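Fructose transport system repressor FruR (Pseudomonas putida, PDB 3O74) probably binds specific DNA sequences to repress or activate transcription, with fructose 1-phosphate as its preferred effector. Local coordinates at residues B[31-36]-B[58-63]; B[168-173]-B[182-187]; B[190-195]-B[211-216]. All coordinates share one frame; numbering follows the deposited sequence.

The periplasmic-binding-protein-like core of LacI-family regulators consists of two alpha/beta lobes, and the three contacts sample both. Contact 1 lies on the opposite side of the chain's centre from the other two, its centre 39 Å from that of contact 2 and 32 Å from that of contact 3; in each case the nearest atoms are about 20 Å apart. Contacts 2 and 3, with centres 10 Å apart, share one hydrophobic layer and meet on neighbouring strands, where Thr186 OG1 lies 2.7 Å from Thr213 OG1, a probable hydrogen bond. In relatives the effector sits in the cleft between the lobes; all three contacts join elements within a lobe.

Contact 1: residues B[31-36]-B[58-63]; sequences RGYQLL and RCDALF
Tyr33 and Asp60 meet ring edge to carboxylate, and the tyrosine illustrates how one side chain can serve several elements of a lobe. Its CB points toward 58-63, and CG lies anti to the carbonyl carbon (chi1 -67°), which brings the CD1/CE1 edge of the ring to Asp60. CD1 lies 4.2 Å from Asp60 OD2, and CE1 approaches that oxygen more closely, at 3.6 Å. The oxygen sits near the ring plane, while the carboxylate as a whole stands almost upright to it, the two planes 86° apart. At the tip, a water bridges the pair, donating to Tyr33 OH at 2.9 Å and to Asp60 OD2 at 3.2 Å; the hydroxyl also hydrogen-bonds Glu250. The backbone N of Thr2 bonds Asp60 OD1, and that of Arg3 bonds OD2 more weakly. Further along, the contact turns apolar: Leu35 CD1 touches the edge of the Phe63 ring at CD2, 4.2 Å away.

Both segments emerge from helices closed by Schellman motifs, at Gly32 and Arg58. Strand 4-9 runs between strands 34-39 and 61-64, so the side chains reach past it: Tyr33 and Leu35 rest on Leu5, Phe63 on Phe7. Helix 15-30 adds Ala28 and Leu24, and helix 234-250 packs Leu246 and Ile249 against the tyrosine.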
loop_
_atom_site.group_PDB
_atom_site.type_symbol
_atom_site.label_atom_id
_atom_site.label_comp_id
_atom_site.label_asym_id
_atom_site.label_seq_id
_atom_site.Cartn_x
_atom_site.Cartn_y
_atom_site.Cartn_z
ATOM N N ARG B 31 -3.064 -15.299 -17.804
ATOM C CA ARG B 31 -3.262 -16.742 -17.888
ATOM C C ARG B 31 -4.733 -17.139 -17.839
ATOM O O ARG B 31 -5.065 -18.320 -17.946
ATOM C CB ARG B 31 -2.480 -17.455 -16.783
ATOM C CG ARG B 31 -0.983 -17.434 -17.006
ATOM C CD ARG B 31 -0.616 -18.157 -18.296
ATOM N NE ARG B 31 -0.877 -19.591 -18.209
ATOM C CZ ARG B 31 0.017 -20.485 -17.796
ATOM N NH1 ARG B 31 1.231 -20.088 -17.439
ATOM N NH2 ARG B 31 -0.299 -21.772 -17.740
ATOM N N GLY B 32 -5.610 -16.153 -17.678
ATOM C CA GLY B 32 -7.040 -16.408 -17.646
ATOM C C GLY B 32 -7.597 -16.639 -16.252
ATOM O O GLY B 32 -8.685 -17.199 -16.102
ATOM N N TYR B 33 -6.852 -16.217 -15.230
ATOM C CA TYR B 33 -7.304 -16.350 -13.847
ATOM C C TYR B 33 -7.562 -14.982 -13.220
ATOM O O TYR B 33 -6.871 -14.014 -13.533
ATOM C CB TYR B 33 -6.256 -17.087 -13.008
ATOM C CG TYR B 33 -6.069 -18.533 -13.384
ATOM C CD1 TYR B 33 -6.687 -19.544 -12.661
ATOM C CD2 TYR B 33 -5.277 -18.889 -14.466
ATOM C CE1 TYR B 33 -6.518 -20.875 -13.007
ATOM C CE2 TYR B 33 -5.105 -20.215 -14.820
ATOM C CZ TYR B 33 -5.727 -21.202 -14.089
ATOM O OH TYR B 33 -5.554 -22.519 -14.441
ATOM N N GLN B 34 -8.553 -14.911 -12.334
ATOM C CA GLN B 34 -8.790 -13.708 -11.538
ATOM C C GLN B 34 -8.218 -13.914 -10.136
ATOM O O GLN B 34 -8.213 -15.026 -9.619
ATOM C CB GLN B 34 -10.285 -13.394 -11.458
ATOM C CG GLN B 34 -10.991 -13.308 -12.808
ATOM C CD GLN B 34 -10.557 -12.104 -13.624
ATOM O OE1 GLN B 34 -10.414 -12.185 -14.844
ATOM N NE2 GLN B 34 -10.346 -10.979 -12.952
ATOM N N LEU B 35 -7.735 -12.841 -9.522
ATOM C CA LEU B 35 -7.205 -12.923 -8.168
ATOM C C LEU B 35 -8.139 -12.262 -7.156
ATOM O O LEU B 35 -8.544 -11.116 -7.331
ATOM C CB LEU B 35 -5.819 -12.277 -8.097
ATOM C CG LEU B 35 -5.067 -12.401 -6.767
ATOM C CD1 LEU B 35 -4.598 -13.836 -6.539
ATOM C CD2 LEU B 35 -3.887 -11.440 -6.706
ATOM N N LEU B 36 -8.481 -12.993 -6.100
ATOM C CA LEU B 36 -9.233 -12.423 -4.992
ATOM C C LEU B 36 -8.320 -12.282 -3.785
ATOM O O LEU B 36 -7.661 -13.237 -3.368
ATOM C CB LEU B 36 -10.449 -13.278 -4.648
ATOM C CG LEU B 36 -11.530 -13.379 -5.725
ATOM C CD1 LEU B 36 -12.601 -14.373 -5.307
ATOM C CD2 LEU B 36 -12.139 -12.013 -6.014
ATOM N N ARG B 58 -14.153 -22.018 -3.528
ATOM C CA ARG B 58 -13.589 -22.979 -4.468
ATOM C C ARG B 58 -12.518 -22.388 -5.387
ATOM O O ARG B 58 -12.504 -22.672 -6.583
ATOM C CB ARG B 58 -14.692 -23.650 -5.295
ATOM C CG ARG B 58 -15.150 -24.993 -4.742
ATOM C CD ARG B 58 -16.454 -25.453 -5.378
ATOM N NE ARG B 58 -17.555 -24.547 -5.064
ATOM C CZ ARG B 58 -18.080 -23.677 -5.922
ATOM N NH1 ARG B 58 -17.613 -23.600 -7.160
ATOM N NH2 ARG B 58 -19.077 -22.889 -5.544
ATOM N N CYS B 59 -11.625 -21.568 -4.839
ATOM C CA CYS B 59 -10.518 -21.043 -5.625
ATOM C C CYS B 59 -9.620 -22.193 -6.078
ATOM O O CYS B 59 -9.470 -23.183 -5.369
ATOM C CB CYS B 59 -9.714 -20.014 -4.826
ATOM S SG CYS B 59 -10.630 -18.507 -4.421
ATOM N N ASP B 60 -9.032 -22.062 -7.263
ATOM C CA ASP B 60 -8.213 -23.128 -7.833
ATOM C C ASP B 60 -6.890 -23.307 -7.094
ATOM O O ASP B 60 -6.324 -24.400 -7.063
ATOM C CB ASP B 60 -7.962 -22.869 -9.319
ATOM C CG ASP B 60 -9.232 -22.942 -10.144
ATOM O OD1 ASP B 60 -10.276 -23.351 -9.592
ATOM O OD2 ASP B 60 -9.182 -22.594 -11.343
ATOM N N ALA B 61 -6.399 -22.227 -6.498
ATOM C CA ALA B 61 -5.205 -22.292 -5.668
ATOM C C ALA B 61 -5.214 -21.139 -4.683
ATOM O O ALA B 61 -5.882 -20.129 -4.905
ATOM C CB ALA B 61 -3.944 -22.257 -6.524
ATOM N N LEU B 62 -4.473 -21.292 -3.593
ATOM C CA LEU B 62 -4.440 -20.271 -2.555
ATOM C C LEU B 62 -3.007 -19.849 -2.262
ATOM O O LEU B 62 -2.161 -20.676 -1.893
ATOM C CB LEU B 62 -5.112 -20.791 -1.281
ATOM C CG LEU B 62 -5.159 -19.901 -0.039
ATOM C CD1 LEU B 62 -5.891 -18.586 -0.327
ATOM C CD2 LEU B 62 -5.826 -20.652 1.102
ATOM N N PHE B 63 -2.734 -18.563 -2.459
ATOM C CA PHE B 63 -1.476 -17.974 -2.027
ATOM C C PHE B 63 -1.677 -17.480 -0.608
ATOM O O PHE B 63 -2.743 -16.956 -0.272
ATOM C CB PHE B 63 -1.085 -16.798 -2.922
ATOM C CG PHE B 63 -0.915 -17.162 -4.367
ATOM C CD1 PHE B 63 0.181 -17.901 -4.785
ATOM C CD2 PHE B 63 -1.848 -16.756 -5.314
ATOM C CE1 PHE B 63 0.340 -18.236 -6.127
ATOM C CE2 PHE B 63 -1.692 -17.081 -6.644
ATOM C CZ PHE B 63 -0.601 -17.824 -7.054
HETATM O O HOH W 1 -8.065 -23.959 -14.037
#

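Contact 2: residues B[168-173]-B[182-187]; sequences RLMQQL and DALVTT
Met170 and Leu184 have the nearest CA atoms of the two segments, 9.8 Å apart, a separation that leaves room for a layer of side chains between helix 163-177 and strand 183-186. The helix is the connection of a beta-alpha-beta crossover: it leads from strand 152-158 to the parallel strand 183-186, passing over strand 122-128, which lies between them in the sheet. Such crossovers build the alpha/beta lobes of the periplasmic-binding-protein fold.

The strand's contribution comes from one residue. Leu184 directs its CB toward the helix, and its two methyl groups divide the work, each meeting a different helical side chain. Met170, modelled as selenomethionine, begins with CG anti to the backbone N (chi1 -171°) and then bends at chi2 (59°); the bend carries its selenium over to Leu184 CD2, at 4.0 Å. Leu173, one turn further along the helix, brings CD2 within 4.3 Å of Leu184 CD1. All three residues are buried, and the contact is wholly apolar.

The same cluster draws on neighbours. Ile126 of strand 122-128 touches both Met170 and Leu184, Leu173 rests on Ala124 and on Tyr156 of strand 152-158, and Thr198 and Leu199 of helix 189-201 close on Met170. Within helix 163-177 the two contributing side chains also touch, Met170 SE lying 4.1 Å from Leu173 CD2.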
loop_
_atom_site.group_PDB
_atom_site.type_symbol
_atom_site.label_atom_id
_atom_site.label_comp_id
_atom_site.label_asym_id
_atom_site.label_seq_id
_atom_site.Cartn_x
_atom_site.Cartn_y
_atom_site.Cartn_z
ATOM N N ARG B 168 7.189 2.145 20.075
ATOM C CA ARG B 168 7.306 1.671 21.453
ATOM C C ARG B 168 8.665 1.033 21.724
ATOM O O ARG B 168 9.277 1.282 22.762
ATOM C CB ARG B 168 6.197 0.667 21.775
ATOM C CG ARG B 168 6.311 0.037 23.158
ATOM C CD ARG B 168 5.207 -0.986 23.392
ATOM N NE ARG B 168 3.915 -0.485 22.935
ATOM C CZ ARG B 168 3.256 -0.961 21.883
ATOM N NH1 ARG B 168 3.758 -1.972 21.188
ATOM N NH2 ARG B 168 2.088 -0.434 21.533
ATOM N N LEU B 169 9.127 0.203 20.793
ATOM C CA LEU B 169 10.407 -0.487 20.949
ATOM C C LEU B 169 11.600 0.469 20.906
ATOM O O LEU B 169 12.569 0.295 21.644
ATOM C CB LEU B 169 10.566 -1.576 19.888
ATOM C CG LEU B 169 9.548 -2.716 19.961
ATOM C CD1 LEU B 169 9.784 -3.717 18.841
ATOM C CD2 LEU B 169 9.593 -3.400 21.321
HETATM N N MSE B 170 11.530 1.475 20.040
HETATM C CA MSE B 170 12.594 2.470 19.968
HETATM C C MSE B 170 12.706 3.218 21.291
HETATM O O MSE B 170 13.807 3.475 21.772
HETATM C CB MSE B 170 12.354 3.458 18.825
HETATM C CG MSE B 170 13.537 4.387 18.565
HETATM SE SE MSE B 170 15.152 3.383 18.116
HETATM C CE MSE B 170 16.390 4.866 17.879
ATOM N N GLN B 171 11.561 3.570 21.873
ATOM C CA GLN B 171 11.535 4.243 23.170
ATOM C C GLN B 171 12.178 3.370 24.235
ATOM O O GLN B 171 13.058 3.814 24.972
ATOM C CB GLN B 171 10.100 4.567 23.587
ATOM C CG GLN B 171 9.607 5.926 23.146
ATOM C CD GLN B 171 10.360 7.066 23.806
ATOM O OE1 GLN B 171 11.057 6.881 24.805
ATOM N NE2 GLN B 171 10.217 8.258 23.244
ATOM N N GLN B 172 11.725 2.123 24.307
ATOM C CA GLN B 172 12.230 1.167 25.284
ATOM C C GLN B 172 13.737 1.004 25.127
ATOM O O GLN B 172 14.465 0.901 26.111
ATOM C CB GLN B 172 11.514 -0.175 25.108
ATOM C CG GLN B 172 11.936 -1.273 26.068
ATOM C CD GLN B 172 11.159 -2.562 25.844
ATOM O OE1 GLN B 172 11.652 -3.657 26.121
ATOM N NE2 GLN B 172 9.938 -2.435 25.332
ATOM N N LEU B 173 14.197 0.993 23.881
ATOM C CA LEU B 173 15.620 0.886 23.579
ATOM C C LEU B 173 16.387 2.101 24.087
ATOM O O LEU B 173 17.392 1.971 24.791
ATOM C CB LEU B 173 15.828 0.743 22.071
ATOM C CG LEU B 173 17.281 0.684 21.598
ATOM C CD1 LEU B 173 18.007 -0.476 22.265
ATOM C CD2 LEU B 173 17.355 0.568 20.082
ATOM N N ASP B 182 24.518 3.386 18.418
ATOM C CA ASP B 182 25.312 3.869 17.297
ATOM C C ASP B 182 24.761 3.355 15.971
ATOM O O ASP B 182 24.908 4.003 14.936
ATOM C CB ASP B 182 26.775 3.464 17.452
ATOM C CG ASP B 182 27.503 4.297 18.489
ATOM O OD1 ASP B 182 26.896 5.246 19.033
ATOM O OD2 ASP B 182 28.686 4.004 18.754
ATOM N N ALA B 183 24.115 2.194 16.013
ATOM C CA ALA B 183 23.604 1.560 14.802
ATOM C C ALA B 183 22.325 0.785 15.088
ATOM O O ALA B 183 22.138 0.253 16.184
ATOM C CB ALA B 183 24.658 0.637 14.193
ATOM N N LEU B 184 21.451 0.715 14.092
ATOM C CA LEU B 184 20.160 0.069 14.270
ATOM C C LEU B 184 19.679 -0.610 12.997
ATOM O O LEU B 184 19.727 -0.034 11.910
ATOM C CB LEU B 184 19.114 1.087 14.726
ATOM C CG LEU B 184 17.677 0.564 14.772
ATOM C CD1 LEU B 184 17.506 -0.396 15.933
ATOM C CD2 LEU B 184 16.680 1.710 14.874
ATOM N N VAL B 185 19.207 -1.843 13.148
ATOM C CA VAL B 185 18.562 -2.559 12.056
ATOM C C VAL B 185 17.107 -2.824 12.415
ATOM O O VAL B 185 16.818 -3.321 13.504
ATOM C CB VAL B 185 19.254 -3.904 11.775
ATOM C CG1 VAL B 185 18.451 -4.725 10.769
ATOM C CG2 VAL B 185 20.670 -3.679 11.277
ATOM N N THR B 186 16.194 -2.472 11.512
ATOM C CA THR B 186 14.793 -2.847 11.666
ATOM C C THR B 186 14.464 -3.941 10.657
ATOM O O THR B 186 14.898 -3.886 9.504
ATOM C CB THR B 186 13.846 -1.652 11.455
ATOM O OG1 THR B 186 14.121 -1.046 10.188
ATOM C CG2 THR B 186 14.037 -0.614 12.549
ATOM N N THR B 187 13.698 -4.934 11.092
ATOM C CA THR B 187 13.392 -6.081 10.244
ATOM C C THR B 187 12.240 -5.800 9.284
ATOM O O THR B 187 11.858 -6.664 8.496
ATOM C CB THR B 187 13.061 -7.319 11.078
ATOM O OG1 THR B 187 11.862 -7.086 11.829
ATOM C CG2 THR B 187 14.229 -7.649 12.024
#

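Contact 3: residues B[190-195]-B[211-216]; sequences VLLQGV and LGTFGD
Leu192 packing on Leu211 and Thr213 is a helix-on-sheet contact inside a classic beta-alpha-beta unit, formed by strand 183-186, helix 189-201 and strand 210-214. The helix approaches closely here, with the CA atoms of Leu192 and Thr213 only 7.0 Å apart. The CB of Leu192 is directed toward the strand, and its two methyls part over it. Its CD2 lies 3.9 Å from Thr213 CG2 and 4.0 Å from Thr213 CB, whereas CD1 meets Leu211 CD1 at 4.3 Å. The leucine and threonine side chains run at about a right angle to each other.

Thr213 thus offers a methyl to the helix while its hydroxyl is engaged elsewhere. OG1, anti to the backbone N (chi1 -172°), donates to Phe214 O at 3.0 Å, tilted 29° from the carbonyl plane, and also bonds the Thr186 hydroxyl on the adjacent strand. This buried hydroxyl therefore has two polar partners.

Strand 210-214 lies between strands 183-186 and 227-231. Val227 of the latter touches Leu192, Leu211 and Thr213, while Leu184 and Thr186 of the former receive Val195. Phe214 turns instead to helix 104-116.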
loop_
_atom_site.group_PDB
_atom_site.type_symbol
_atom_site.label_atom_id
_atom_site.label_comp_id
_atom_site.label_asym_id
_atom_site.label_seq_id
_atom_site.Cartn_x
_atom_site.Cartn_y
_atom_site.Cartn_z
ATOM N N VAL B 190 7.861 -0.859 8.182
ATOM C CA VAL B 190 6.810 -0.288 9.024
ATOM C C VAL B 190 7.318 -0.054 10.443
ATOM O O VAL B 190 6.901 0.892 11.113
ATOM C CB VAL B 190 5.526 -1.152 9.052
ATOM C CG1 VAL B 190 5.759 -2.452 9.797
ATOM C CG2 VAL B 190 4.393 -0.381 9.696
ATOM N N LEU B 191 8.222 -0.914 10.898
ATOM C CA LEU B 191 8.841 -0.724 12.203
ATOM C C LEU B 191 9.747 0.495 12.180
ATOM O O LEU B 191 9.802 1.244 13.146
ATOM C CB LEU B 191 9.634 -1.965 12.631
ATOM C CG LEU B 191 8.805 -3.206 12.964
ATOM C CD1 LEU B 191 9.700 -4.429 13.166
ATOM C CD2 LEU B 191 7.943 -2.963 14.188
ATOM N N LEU B 192 10.455 0.694 11.071
ATOM C CA LEU B 192 11.300 1.877 10.920
ATOM C C LEU B 192 10.475 3.160 11.026
ATOM O O LEU B 192 10.951 4.177 11.525
ATOM C CB LEU B 192 12.030 1.847 9.575
ATOM C CG LEU B 192 13.000 3.012 9.335
ATOM C CD1 LEU B 192 14.130 3.001 10.367
ATOM C CD2 LEU B 192 13.569 2.988 7.917
ATOM N N GLN B 193 9.239 3.110 10.540
ATOM C CA GLN B 193 8.361 4.273 10.594
ATOM C C GLN B 193 8.118 4.711 12.029
ATOM O O GLN B 193 8.065 5.907 12.325
ATOM C CB GLN B 193 7.024 3.969 9.925
ATOM C CG GLN B 193 7.101 3.766 8.432
ATOM C CD GLN B 193 5.729 3.603 7.816
ATOM O OE1 GLN B 193 4.886 4.493 7.913
ATOM N NE2 GLN B 193 5.494 2.462 7.188
ATOM N N GLY B 194 7.957 3.734 12.917
ATOM C CA GLY B 194 7.774 4.018 14.327
ATOM C C GLY B 194 9.045 4.595 14.913
ATOM O O GLY B 194 9.006 5.500 15.748
ATOM N N VAL B 195 10.180 4.063 14.469
ATOM C CA VAL B 195 11.477 4.578 14.880
ATOM C C VAL B 195 11.575 6.062 14.527
ATOM O O VAL B 195 12.011 6.870 15.341
ATOM C CB VAL B 195 12.628 3.801 14.214
ATOM C CG1 VAL B 195 13.927 4.576 14.328
ATOM C CG2 VAL B 195 12.765 2.405 14.830
ATOM N N LEU B 211 21.537 3.650 10.185
ATOM C CA LEU B 211 20.261 2.952 10.025
ATOM C C LEU B 211 20.237 1.959 8.872
ATOM O O LEU B 211 20.731 2.238 7.780
ATOM C CB LEU B 211 19.118 3.949 9.830
ATOM C CG LEU B 211 18.609 4.721 11.041
ATOM C CD1 LEU B 211 17.473 5.633 10.618
ATOM C CD2 LEU B 211 18.153 3.763 12.128
ATOM N N GLY B 212 19.626 0.807 9.124
ATOM C CA GLY B 212 19.420 -0.196 8.098
ATOM C C GLY B 212 18.079 -0.874 8.306
ATOM O O GLY B 212 17.661 -1.098 9.444
ATOM N N THR B 213 17.406 -1.210 7.211
ATOM C CA THR B 213 16.065 -1.776 7.299
ATOM C C THR B 213 15.778 -2.767 6.177
ATOM O O THR B 213 16.423 -2.744 5.129
ATOM C CB THR B 213 14.988 -0.672 7.253
ATOM O OG1 THR B 213 13.701 -1.240 7.527
ATOM C CG2 THR B 213 14.961 -0.001 5.883
ATOM N N PHE B 214 14.815 -3.650 6.419
ATOM C CA PHE B 214 14.240 -4.460 5.358
ATOM C C PHE B 214 13.144 -3.652 4.687
ATOM O O PHE B 214 12.486 -2.832 5.328
ATOM C CB PHE B 214 13.675 -5.762 5.916
ATOM C CG PHE B 214 14.714 -6.817 6.152
ATOM C CD1 PHE B 214 15.659 -6.669 7.153
ATOM C CD2 PHE B 214 14.740 -7.965 5.374
ATOM C CE1 PHE B 214 16.618 -7.647 7.370
ATOM C CE2 PHE B 214 15.689 -8.940 5.586
ATOM C CZ PHE B 214 16.630 -8.783 6.584
ATOM N N GLY B 215 12.941 -3.890 3.400
ATOM C CA GLY B 215 12.009 -3.082 2.640
ATOM C C GLY B 215 12.658 -1.758 2.298
ATOM O O GLY B 215 13.786 -1.480 2.702
ATOM N N ASP B 216 11.945 -0.932 1.548
ATOM C CA ASP B 216 12.501 0.326 1.096
ATOM C C ASP B 216 11.371 1.300 0.839
ATOM O O ASP B 216 10.199 0.921 0.815
ATOM C CB ASP B 216 13.322 0.118 -0.176
ATOM C CG ASP B 216 14.178 1.321 -0.525
ATOM O OD1 ASP B 216 14.250 2.265 0.293
ATOM O OD2 ASP B 216 14.784 1.321 -1.616
#